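Local atomic coordinates of aminoglycoside 6-adenylyltransferase (Bacillus subtilis, PDB entry 2PBE), a protein that confers resistance to streptomycin by transferring a nucleotidyl group from ATP or GTP to the 6-hydroxyl of the drug. Residues Trp162-Tyr167 and Glu186-Asn191; Leu178-His183 and Gln239-Ser244. All blocks are in the same frame, centred on the assembly; numbering follows the deposited sequence.

Contact 1 (Trp162-Tyr167 and Glu186-Asn191)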
ATOM      1  N   TRP A 162       2.644  -0.732  20.647  1.00 23.76           N
ATOM      2  CA  TRP A 162       3.196  -1.121  21.929  1.00 24.74           C
ATOM      3  C   TRP A 162       2.226  -1.851  22.843  1.00 25.72           C
ATOM      4  O   TRP A 162       2.637  -2.769  23.563  1.00 25.62           O
ATOM      5  CB  TRP A 162       3.790   0.100  22.617  1.00 24.86           C
ATOM      6  CG  TRP A 162       4.916   0.683  21.837  1.00 23.74           C
ATOM      7  CD1 TRP A 162       4.852   1.756  20.985  1.00 23.46           C
ATOM      8  CD2 TRP A 162       6.256   0.199  21.771  1.00 23.05           C
ATOM      9  NE1 TRP A 162       6.075   1.970  20.391  1.00 23.39           N
ATOM     10  CE2 TRP A 162       6.957   1.034  20.848  1.00 23.75           C
ATOM     11  CE3 TRP A 162       6.944  -0.861  22.398  1.00 23.22           C
ATOM     12  CZ2 TRP A 162       8.330   0.851  20.525  1.00 23.73           C
ATOM     13  CZ3 TRP A 162       8.333  -1.061  22.079  1.00 25.19           C
ATOM     14  CH2 TRP A 162       9.003  -0.195  21.142  1.00 24.75           C
HETATM   15  N   MSE A 163       0.951  -1.469  22.820  1.00 26.70           N
HETATM   16  CA  MSE A 163      -0.006  -2.140  23.679  1.00 28.36           C
HETATM   17  C   MSE A 163      -0.195  -3.592  23.306  1.00 28.45           C
HETATM   18  O   MSE A 163      -0.014  -4.474  24.144  1.00 27.98           O
HETATM   19  CB  MSE A 163      -1.357  -1.427  23.658  1.00 34.19           C
HETATM   20  CG  MSE A 163      -2.406  -2.030  24.616  1.00 40.84           C
HETATM   21 SE   MSE A 163      -1.904  -2.035  26.526  1.00 54.68          SE
HETATM   22  CE  MSE A 163      -2.685  -0.349  27.118  1.00 47.01           C
ATOM     23  N   VAL A 164      -0.562  -3.848  22.058  1.00 27.77           N
ATOM     24  CA  VAL A 164      -0.794  -5.206  21.628  1.00 29.07           C
ATOM     25  C   VAL A 164       0.513  -5.978  21.747  1.00 30.29           C
ATOM     26  O   VAL A 164       0.538  -7.207  21.898  1.00 30.25           O
ATOM     27  CB  VAL A 164      -1.299  -5.228  20.197  1.00 29.41           C
ATOM     28  CG1 VAL A 164      -1.425  -6.658  19.701  1.00 28.95           C
ATOM     29  CG2 VAL A 164      -2.648  -4.515  20.138  1.00 28.36           C
ATOM     30  N   SER A 165       1.604  -5.232  21.691  1.00 30.46           N
ATOM     31  CA  SER A 165       2.917  -5.824  21.792  1.00 30.66           C
ATOM     32  C   SER A 165       3.090  -6.573  23.118  1.00 32.17           C
ATOM     33  O   SER A 165       3.761  -7.614  23.170  1.00 32.83           O
ATOM     34  CB  SER A 165       3.970  -4.729  21.674  1.00 30.53           C
ATOM     35  OG  SER A 165       5.250  -5.292  21.660  1.00 32.08           O
ATOM     36  N   THR A 166       2.482  -6.052  24.186  1.00 31.73           N
ATOM     37  CA  THR A 166       2.576  -6.693  25.503  1.00 31.32           C
ATOM     38  C   THR A 166       1.840  -8.028  25.533  1.00 32.19           C
ATOM     39  O   THR A 166       2.113  -8.882  26.382  1.00 30.79           O
ATOM     40  CB  THR A 166       1.985  -5.843  26.629  1.00 30.82           C
ATOM     41  OG1 THR A 166       0.572  -5.723  26.440  1.00 32.09           O
ATOM     42  CG2 THR A 166       2.627  -4.480  26.664  1.00 30.23           C
ATOM     43  N   TYR A 167       0.877  -8.181  24.630  1.00 33.41           N
ATOM     44  CA  TYR A 167       0.124  -9.421  24.557  1.00 33.18           C
ATOM     45  C   TYR A 167       1.069 -10.500  24.053  1.00 32.92           C
ATOM     46  O   TYR A 167       1.000 -11.640  24.487  1.00 34.61           O
ATOM     47  CB  TYR A 167      -1.068  -9.268  23.616  1.00 34.29           C
ATOM     48  CG  TYR A 167      -2.175  -8.310  24.074  1.00 35.81           C
ATOM     49  CD1 TYR A 167      -1.966  -7.345  25.106  1.00 36.21           C
ATOM     50  CD2 TYR A 167      -3.441  -8.339  23.435  1.00 37.05           C
ATOM     51  CE1 TYR A 167      -3.000  -6.427  25.487  1.00 38.71           C
ATOM     52  CE2 TYR A 167      -4.486  -7.427  23.814  1.00 38.27           C
ATOM     53  CZ  TYR A 167      -4.251  -6.481  24.835  1.00 39.20           C
ATOM     54  OH  TYR A 167      -5.246  -5.600  25.174  1.00 40.56           O
ATOM     55  N   GLU A 186      -0.973 -10.505  13.264  1.00 35.27           N
ATOM     56  CA  GLU A 186      -2.151  -9.722  12.959  1.00 35.33           C
ATOM     57  C   GLU A 186      -2.204  -8.285  13.395  1.00 33.85           C
ATOM     58  O   GLU A 186      -3.001  -7.528  12.856  1.00 33.65           O
ATOM     59  CB  GLU A 186      -3.396 -10.446  13.481  1.00 38.49           C
ATOM     60  CG  GLU A 186      -3.557 -11.857  12.930  1.00 45.38           C
ATOM     61  CD  GLU A 186      -4.877 -12.484  13.324  1.00 50.45           C
ATOM     62  OE1 GLU A 186      -5.196 -12.465  14.536  1.00 53.33           O
ATOM     63  OE2 GLU A 186      -5.589 -13.001  12.426  1.00 53.16           O
ATOM     64  N   ILE A 187      -1.384  -7.881  14.350  1.00 32.21           N
ATOM     65  CA  ILE A 187      -1.449  -6.501  14.805  1.00 31.16           C
ATOM     66  C   ILE A 187      -0.120  -5.762  14.901  1.00 30.38           C
ATOM     67  O   ILE A 187       0.042  -4.688  14.332  1.00 28.92           O
ATOM     68  CB  ILE A 187      -2.182  -6.436  16.165  1.00 30.74           C
ATOM     69  CG1 ILE A 187      -3.604  -6.995  15.996  1.00 31.63           C
ATOM     70  CG2 ILE A 187      -2.238  -4.999  16.686  1.00 29.57           C
ATOM     71  CD1 ILE A 187      -4.280  -7.400  17.297  1.00 33.55           C
ATOM     72  N   VAL A 188       0.822  -6.345  15.629  1.00 29.69           N
ATOM     73  CA  VAL A 188       2.113  -5.706  15.817  1.00 29.70           C
ATOM     74  C   VAL A 188       2.830  -5.396  14.517  1.00 28.86           C
ATOM     75  O   VAL A 188       3.061  -4.227  14.228  1.00 27.68           O
ATOM     76  CB  VAL A 188       2.990  -6.561  16.724  1.00 29.64           C
ATOM     77  CG1 VAL A 188       4.375  -5.957  16.856  1.00 29.38           C
ATOM     78  CG2 VAL A 188       2.313  -6.668  18.088  1.00 30.34           C
ATOM     79  N   ARG A 189       3.187  -6.425  13.741  1.00 28.06           N
ATOM     80  CA  ARG A 189       3.871  -6.215  12.467  1.00 27.45           C
ATOM     81  C   ARG A 189       3.047  -5.350  11.512  1.00 27.05           C
ATOM     82  O   ARG A 189       3.604  -4.501  10.815  1.00 28.10           O
ATOM     83  CB  ARG A 189       4.216  -7.544  11.791  1.00 28.58           C
ATOM     84  CG  ARG A 189       5.125  -7.367  10.589  1.00 27.96           C
ATOM     85  CD  ARG A 189       5.417  -8.679   9.864  1.00 29.12           C
ATOM     86  NE  ARG A 189       6.218  -9.614  10.648  1.00 30.79           N
ATOM     87  CZ  ARG A 189       5.755 -10.756  11.152  1.00 33.82           C
ATOM     88  NH1 ARG A 189       4.483 -11.107  10.956  1.00 34.25           N
ATOM     89  NH2 ARG A 189       6.563 -11.551  11.837  1.00 32.93           N
ATOM     90  N   PRO A 190       1.718  -5.555  11.449  1.00 26.76           N
ATOM     91  CA  PRO A 190       0.962  -4.698  10.529  1.00 26.30           C
ATOM     92  C   PRO A 190       1.052  -3.208  10.871  1.00 26.33           C
ATOM     93  O   PRO A 190       0.945  -2.356   9.983  1.00 27.42           O
ATOM     94  CB  PRO A 190      -0.461  -5.255  10.624  1.00 25.41           C
ATOM     95  CG  PRO A 190      -0.209  -6.724  10.813  1.00 25.55           C
ATOM     96  CD  PRO A 190       0.906  -6.730  11.841  1.00 25.35           C
ATOM     97  N   ASN A 191       1.256  -2.882  12.143  1.00 26.63           N
ATOM     98  CA  ASN A 191       1.368  -1.466  12.502  1.00 27.41           C
ATOM     99  C   ASN A 191       2.772  -0.954  12.172  1.00 26.72           C
ATOM    100  O   ASN A 191       2.945   0.200  11.821  1.00 26.12           O
ATOM    101  CB  ASN A 191       1.018  -1.225  13.972  1.00 27.32           C
ATOM    102  CG  ASN A 191      -0.482  -1.036  14.183  1.00 27.70           C
ATOM    103  OD1 ASN A 191      -1.215  -1.983  14.457  1.00 26.78           O
ATOM    104  ND2 ASN A 191      -0.946   0.194  14.027  1.00 28.46           N
TER
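V164 and S165 pack against I187 and V188 in a buried, apolar helix-helix contact within the helical part of the chain, with no hydrogen bond between the two segments. The axes of 162-167 and 186-191 approach to 8.8 Å, and their directions differ by 141°, so the helices run roughly antiparallel. Both V164 methyls meet I187 CG2, with V164 CG2 at 3.5 Å from I187 CG2, and the two side chains cross at about a right angle. I187 holds CG2 anti to its backbone N and CG1 beside it (chi1 -60°); I187 CD1 at the end of that branch still reaches V164 CG1, at 3.8 Å.

The segments belong to helices 151-173 and 177-204, consecutive in sequence and joined by a short turn, which makes them an antiparallel helical hairpin. Backbone takes part as well: V188 CG2 lies 3.8 Å from S165 CA. The same V188 CG2 meets a methyl, V164 CG1, at 4.1 Å. The CA atoms come nearest here, S165 CA to V188 CA at 6.0 Å. The second helix is irregular, with a wider pi-type turn at 186-188 and a kink at P190. S165 OG is hydrogen-bonded to Y249 OH, tying the hairpin to helix 238-263.

Contact 2 (Leu178-His183 and Gln239-Ser244); sequences LFAIDH and QEMWKS
The imidazole of H183 turns an edge to one face of the F179 ring: H183 NE2 sits 3.0 Å above the plane of that ring, displaced toward the rim, while F179 CE2 lies at the edge of the imidazole, in its plane. These rings are one helical turn apart, on the same helix as A180 and I181 but away from M241. H183 also meets the ring of Y167, on helix 151-173, edge-to-face. On the other segment the W242 indole has Y282 as an edge-to-face partner.

The contact between the segments is carried by one side chain of 239-244, M241, modelled as selenomethionine. Its chain is bent at chi2 (-60°) and chi3 (-80°), and M241 CE ends against the backbone between A180 and I181: 3.7 Å from A180 C and 3.5 Å from I181 N. The same methyl, M241 CE, lies 3.9 Å from A180 CB and 3.5 Å from I181 CG1. M241 SE follows at 3.7 Å from I181 CG1, and the two side chains cross at about a right angle. I181 presents CG1 because that branch is placed beside its backbone N (chi1 -70°).

No hydrogen bond links the segments, and the nearest CA atoms, I181 CA and M241 CA, are 7.7 Å apart. Farther round helix 238-263, K243 NZ makes a salt bridge with E240 OE1 at 3.0 Å. I177 and L184 also pack on M241. M241 of helix 238-263 thus fits against helix 177-204, with L172 of helix 151-173 touching both A180 and M241: the three-way side-chain packing of a helical bundle, here in the C-terminal half of the chain.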
ATOM      1  N   LEU A 178       1.207 -19.684  20.389  1.00 43.84           N
ATOM      2  CA  LEU A 178       0.234 -19.466  19.317  1.00 44.14           C
ATOM      3  C   LEU A 178      -0.514 -18.157  19.547  1.00 43.15           C
ATOM      4  O   LEU A 178      -0.853 -17.450  18.596  1.00 42.05           O
ATOM      5  CB  LEU A 178      -0.742 -20.645  19.233  1.00 45.10           C
ATOM      6  CG  LEU A 178      -0.389 -21.763  18.232  1.00 46.36           C
ATOM      7  CD1 LEU A 178       0.997 -22.350  18.529  1.00 47.01           C
ATOM      8  CD2 LEU A 178      -1.445 -22.860  18.322  1.00 45.42           C
ATOM      9  N   PHE A 179      -0.755 -17.840  20.813  1.00 42.62           N
ATOM     10  CA  PHE A 179      -1.439 -16.597  21.178  1.00 42.76           C
ATOM     11  C   PHE A 179      -0.524 -15.442  20.773  1.00 41.56           C
ATOM     12  O   PHE A 179      -0.955 -14.446  20.171  1.00 39.99           O
ATOM     13  CB  PHE A 179      -1.680 -16.562  22.690  1.00 43.85           C
ATOM     14  CG  PHE A 179      -2.394 -15.322  23.176  1.00 46.03           C
ATOM     15  CD1 PHE A 179      -3.763 -15.125  22.890  1.00 46.56           C
ATOM     16  CD2 PHE A 179      -1.716 -14.366  23.969  1.00 47.76           C
ATOM     17  CE1 PHE A 179      -4.467 -13.979  23.406  1.00 46.16           C
ATOM     18  CE2 PHE A 179      -2.397 -13.217  24.488  1.00 46.86           C
ATOM     19  CZ  PHE A 179      -3.771 -13.019  24.213  1.00 46.52           C
ATOM     20  N   ALA A 180       0.755 -15.605  21.093  1.00 40.11           N
ATOM     21  CA  ALA A 180       1.747 -14.593  20.776  1.00 39.17           C
ATOM     22  C   ALA A 180       1.870 -14.375  19.270  1.00 39.12           C
ATOM     23  O   ALA A 180       1.878 -13.229  18.798  1.00 38.63           O
ATOM     24  CB  ALA A 180       3.075 -15.003  21.366  1.00 38.30           C
ATOM     25  N   ILE A 181       1.937 -15.476  18.525  1.00 38.71           N
ATOM     26  CA  ILE A 181       2.076 -15.443  17.068  1.00 38.39           C
ATOM     27  C   ILE A 181       0.914 -14.748  16.359  1.00 39.39           C
ATOM     28  O   ILE A 181       1.113 -13.993  15.409  1.00 40.13           O
ATOM     29  CB  ILE A 181       2.229 -16.877  16.504  1.00 37.67           C
ATOM     30  CG1 ILE A 181       3.595 -17.434  16.901  1.00 39.34           C
ATOM     31  CG2 ILE A 181       2.115 -16.883  14.983  1.00 37.37           C
ATOM     32  CD1 ILE A 181       3.783 -18.915  16.624  1.00 37.17           C
ATOM     33  N   ASP A 182      -0.305 -15.007  16.805  1.00 40.41           N
ATOM     34  CA  ASP A 182      -1.455 -14.390  16.154  1.00 42.09           C
ATOM     35  C   ASP A 182      -1.456 -12.870  16.330  1.00 40.79           C
ATOM     36  O   ASP A 182      -1.806 -12.136  15.407  1.00 40.78           O
ATOM     37  CB  ASP A 182      -2.760 -15.023  16.664  1.00 45.18           C
ATOM     38  CG  ASP A 182      -2.965 -16.446  16.143  1.00 48.53           C
ATOM     39  OD1 ASP A 182      -2.004 -17.246  16.175  1.00 51.70           O
ATOM     40  OD2 ASP A 182      -4.083 -16.776  15.707  1.00 50.59           O
ATOM     41  N   HIS A 183      -1.043 -12.391  17.499  1.00 38.86           N
ATOM     42  CA  HIS A 183      -1.006 -10.957  17.736  1.00 37.62           C
ATOM     43  C   HIS A 183       0.157 -10.310  16.986  1.00 36.19           C
ATOM     44  O   HIS A 183       0.066  -9.171  16.516  1.00 35.90           O
ATOM     45  CB  HIS A 183      -0.897 -10.663  19.231  1.00 39.54           C
ATOM     46  CG  HIS A 183      -2.137 -10.994  19.997  1.00 41.31           C
ATOM     47  ND1 HIS A 183      -3.393 -10.581  19.593  1.00 42.06           N
ATOM     48  CD2 HIS A 183      -2.317 -11.650  21.165  1.00 42.38           C
ATOM     49  CE1 HIS A 183      -4.288 -10.961  20.484  1.00 42.30           C
ATOM     50  NE2 HIS A 183      -3.662 -11.610  21.447  1.00 43.40           N
ATOM     51  N   GLN A 239      12.238 -18.732  21.498  1.00 41.01           N
ATOM     52  CA  GLN A 239      13.300 -17.728  21.436  1.00 39.31           C
ATOM     53  C   GLN A 239      13.282 -16.993  20.111  1.00 37.62           C
ATOM     54  O   GLN A 239      13.609 -15.814  20.051  1.00 38.11           O
ATOM     55  CB  GLN A 239      14.675 -18.361  21.659  1.00 39.67           C
ATOM     56  CG  GLN A 239      14.774 -19.215  22.915  1.00 42.59           C
ATOM     57  CD  GLN A 239      14.098 -18.601  24.128  1.00 44.86           C
ATOM     58  OE1 GLN A 239      14.433 -17.495  24.549  1.00 44.75           O
ATOM     59  NE2 GLN A 239      13.147 -19.330  24.702  1.00 44.24           N
ATOM     60  N   GLU A 240      12.904 -17.687  19.051  1.00 36.50           N
ATOM     61  CA  GLU A 240      12.838 -17.090  17.717  1.00 35.84           C
ATOM     62  C   GLU A 240      11.774 -16.024  17.701  1.00 35.49           C
ATOM     63  O   GLU A 240      11.876 -15.021  16.999  1.00 35.17           O
ATOM     64  CB  GLU A 240      12.497 -18.153  16.683  1.00 35.78           C
ATOM     65  CG  GLU A 240      13.579 -19.193  16.495  1.00 37.57           C
ATOM     66  CD  GLU A 240      14.894 -18.579  16.049  1.00 36.85           C
ATOM     67  OE1 GLU A 240      14.877 -17.813  15.064  1.00 37.42           O
ATOM     68  OE2 GLU A 240      15.938 -18.867  16.678  1.00 36.55           O
HETATM   69  N   MSE A 241      10.743 -16.266  18.486  1.00 36.36           N
HETATM   70  CA  MSE A 241       9.643 -15.331  18.591  1.00 37.55           C
HETATM   71  C   MSE A 241      10.064 -14.059  19.303  1.00 35.02           C
HETATM   72  O   MSE A 241       9.694 -12.968  18.866  1.00 34.67           O
HETATM   73  CB  MSE A 241       8.479 -15.982  19.329  1.00 43.72           C
HETATM   74  CG  MSE A 241       7.519 -16.711  18.407  1.00 49.78           C
HETATM   75 SE   MSE A 241       6.734 -15.494  17.071  1.00 61.30          SE
HETATM   76  CE  MSE A 241       5.352 -14.668  18.164  1.00 57.09           C
ATOM     77  N   TRP A 242      10.818 -14.195  20.385  1.00 31.86           N
ATOM     78  CA  TRP A 242      11.286 -13.031  21.123  1.00 31.49           C
ATOM     79  C   TRP A 242      12.106 -12.183  20.163  1.00 31.62           C
ATOM     80  O   TRP A 242      12.035 -10.953  20.185  1.00 32.28           O
ATOM     81  CB  TRP A 242      12.159 -13.448  22.311  1.00 30.38           C
ATOM     82  CG  TRP A 242      11.410 -13.897  23.538  1.00 29.00           C
ATOM     83  CD1 TRP A 242      11.326 -15.180  24.031  1.00 28.42           C
ATOM     84  CD2 TRP A 242      10.678 -13.074  24.446  1.00 28.39           C
ATOM     85  NE1 TRP A 242      10.591 -15.207  25.189  1.00 26.46           N
ATOM     86  CE2 TRP A 242      10.172 -13.936  25.480  1.00 28.30           C
ATOM     87  CE3 TRP A 242      10.389 -11.692  24.501  1.00 26.92           C
ATOM     88  CZ2 TRP A 242       9.391 -13.459  26.563  1.00 27.42           C
ATOM     89  CZ3 TRP A 242       9.607 -11.202  25.584  1.00 27.58           C
ATOM     90  CH2 TRP A 242       9.115 -12.103  26.606  1.00 28.08           C
ATOM     91  N   LYS A 243      12.886 -12.866  19.327  1.00 31.00           N
ATOM     92  CA  LYS A 243      13.736 -12.209  18.344  1.00 30.42           C
ATOM     93  C   LYS A 243      12.869 -11.427  17.352  1.00 29.35           C
ATOM     94  O   LYS A 243      13.097 -10.239  17.127  1.00 29.02           O
ATOM     95  CB  LYS A 243      14.589 -13.272  17.638  1.00 32.11           C
ATOM     96  CG  LYS A 243      15.634 -12.730  16.662  1.00 36.18           C
ATOM     97  CD  LYS A 243      16.664 -13.790  16.250  1.00 37.94           C
ATOM     98  CE  LYS A 243      16.074 -14.975  15.494  1.00 38.97           C
ATOM     99  NZ  LYS A 243      17.174 -15.881  15.009  1.00 39.13           N
ATOM    100  N   SER A 244      11.870 -12.078  16.779  1.00 29.35           N
ATOM    101  CA  SER A 244      10.982 -11.414  15.833  1.00 30.41           C
ATOM    102  C   SER A 244      10.383 -10.160  16.464  1.00 30.08           C
ATOM    103  O   SER A 244      10.347  -9.109  15.841  1.00 30.08           O
ATOM    104  CB  SER A 244       9.848 -12.348  15.415  1.00 30.71           C
ATOM    105  OG  SER A 244      10.305 -13.355  14.530  1.00 32.74           O
TER

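The two contacts have centres about 11 Å apart and share helix 177-204, which uses 186-191 against helix 151-173 in contact 1 and 178-183 against helix 238-263 in contact 2. Along the chain their segments alternate: 162-167, 178-183, 186-191, 239-244. The shared helix joins them directly, through a probable hydrogen bond from V188 N to H183 O (3.1 Å) whose five-residue span fits the pi-type turn there. Packing adds to this, Y167 CB lying 3.6 Å from H183 CD2. Together the contacts place three helices of one bundle side by side, apart from the mixed beta-sheet formed largely by the N-terminal half.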